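Local coordinates for actin binding protein family protein (Entamoeba histolytica HM-1:IMSS, PDB 6K2F), which probably binds ADP-bound actin monomers through ADF-homology domains, here the N-terminal one, and likely restrains filament assembly by sequestering G-actin, at the interface of chains A and B. Numbering follows the deposited sequence. Chains: chain A/B, Actin binding protein family protein.

The interface of chains A and B. Residues chain A 14, 18, 20; chain B 88, 92, 95.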
ATOM      1  N   ASP A  14      -6.245 -10.807  -6.636  1.00 20.11           N
ATOM      2  CA  ASP A  14      -6.367 -10.580  -5.178  1.00 19.50           C
ATOM      3  C   ASP A  14      -5.991  -9.130  -4.856  1.00 18.51           C
ATOM      4  O   ASP A  14      -6.785  -8.440  -4.182  1.00 22.25           O
ATOM      5  CB  ASP A  14      -5.537 -11.575  -4.374  1.00 26.23           C
ATOM      6  CG  ASP A  14      -5.828 -11.452  -2.889  1.00 44.65           C
ATOM      7  OD1 ASP A  14      -7.020 -11.350  -2.550  1.00 46.46           O
ATOM      8  OD2 ASP A  14      -4.866 -11.407  -2.097  1.00 48.84           O
ATOM      9  N   SER A  18      -8.738  -6.389  -3.613  1.00 23.22           N
ATOM     10  CA  SER A  18      -8.585  -6.104  -2.157  1.00 20.09           C
ATOM     11  C   SER A  18      -7.878  -4.769  -1.958  1.00 18.43           C
ATOM     12  O   SER A  18      -7.941  -4.246  -0.849  1.00 22.34           O
ATOM     13  CB  SER A  18      -7.853  -7.220  -1.471  1.00 26.03           C
ATOM     14  OG  SER A  18      -8.444  -8.477  -1.778  1.00 34.70           O
ATOM     15  N   ASN A  20      -4.869  -4.124  -1.474  1.00 18.70           N
ATOM     16  CA  ASN A  20      -4.102  -4.293  -0.206  1.00 25.24           C
ATOM     17  C   ASN A  20      -2.614  -4.522  -0.491  1.00 26.18           C
ATOM     18  O   ASN A  20      -1.929  -5.154   0.316  1.00 28.50           O
ATOM     19  CB  ASN A  20      -4.649  -5.416   0.680  1.00 24.87           C
ATOM     20  CG  ASN A  20      -4.669  -6.773   0.006  1.00 28.03           C
ATOM     21  OD1 ASN A  20      -4.370  -6.897  -1.186  1.00 30.03           O
ATOM     22  ND2 ASN A  20      -5.039  -7.793   0.762  1.00 29.92           N
TER
ATOM     23  N   ASP B  88      -5.830 -11.174   5.732  1.00 15.48           N
ATOM     24  CA  ASP B  88      -6.114 -11.791   4.411  1.00 20.43           C
ATOM     25  C   ASP B  88      -7.467 -12.514   4.418  1.00 20.05           C
ATOM     26  O   ASP B  88      -8.083 -12.595   3.342  1.00 21.23           O
ATOM     27  CB  ASP B  88      -5.003 -12.776   4.047  1.00 24.72           C
ATOM     28  CG  ASP B  88      -3.686 -12.131   3.642  1.00 34.64           C
ATOM     29  OD1 ASP B  88      -3.723 -10.982   3.166  1.00 33.85           O
ATOM     30  OD2 ASP B  88      -2.631 -12.801   3.781  1.00 38.27           O
ATOM     31  N   VAL B  92     -13.122  -9.735   0.707  1.00 27.02           N
ATOM     32  CA  VAL B  92     -12.474  -8.830  -0.280  1.00 25.79           C
ATOM     33  C   VAL B  92     -13.071  -7.419  -0.153  1.00 24.12           C
ATOM     34  O   VAL B  92     -12.301  -6.439  -0.136  1.00 20.76           O
ATOM     35  CB  VAL B  92     -12.603  -9.402  -1.699  1.00 27.16           C
ATOM     36  CG1 VAL B  92     -12.220  -8.382  -2.749  1.00 33.14           C
ATOM     37  CG2 VAL B  92     -11.800 -10.690  -1.854  1.00 38.93           C
ATOM     38  N   LYS B  95     -11.534  -5.713   2.873  1.00 14.13           N
ATOM     39  CA  LYS B  95     -10.094  -5.409   2.645  1.00 17.24           C
ATOM     40  C   LYS B  95      -9.979  -4.176   1.744  1.00 14.16           C
ATOM     41  O   LYS B  95      -9.152  -3.279   2.050  1.00 15.46           O
ATOM     42  CB  LYS B  95      -9.392  -6.622   2.049  1.00 18.96           C
ATOM     43  CG  LYS B  95      -9.308  -7.792   3.032  1.00 18.63           C
ATOM     44  CD  LYS B  95      -8.420  -8.920   2.574  1.00 18.45           C
ATOM     45  CE  LYS B  95      -8.969  -9.613   1.357  1.00 22.64           C
ATOM     46  NZ  LYS B  95      -8.190 -10.826   1.012  1.00 27.53           N
TER
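Helix 92-101 of chain B, the first part of the region that forms the long actin-binding helix in ADF/cofilin proteins, packs its first turn against the C-terminal end of helix 6-18 of chain A, where B:Lys95 lies over A:Ser18 and reaches A:Asp14. The ammonium NZ of B:Lys95 forms a salt bridge with the carboxylate oxygen OD1 of A:Asp14 at 3.8 Å, a long separation that points to an electrostatic link. The two side chains meet at roughly a right angle, A:Asp14 extending its carboxylate with CG opposite the backbone N (chi1 -172°).

Within chain B, the same NZ is tied to the backbone carbonyl O of B:Asp88 by a 2.9 Å hydrogen bond, with a C=O...N angle of 132° and the donor tilted from the carbonyl plane. A bend at chi3 (-66°) turns the outer part of the lysine chain towards that carbonyl, so the loop holding B:Asp88 helps position the ammonium group. The methylene carbons of B:Lys95 supply the apolar part of the contact: CE of B:Lys95 lies 3.9 Å from CB of A:Ser18. Beyond the helix end, the amide nitrogen ND2 of A:Asn20 comes within 4.0 Å of CD of B:Lys95, the two side chains running at a slant to each other. B:Val92 adds a marginal touch, its CG1 methyl 3.9 Å from OG of A:Ser18.

The patch hides 135 Å² of protein surface, 44 Å² of it on B:Lys95. It is part of an interface that lacks exact two-fold symmetry, and the structure alone does not show whether this pairing occurs outside the crystal. The serine hydroxyl is itself fixed within its helix: OG of A:Ser18 donates to the backbone carbonyl O of A:Asp14, one turn earlier, at 2.9 Å.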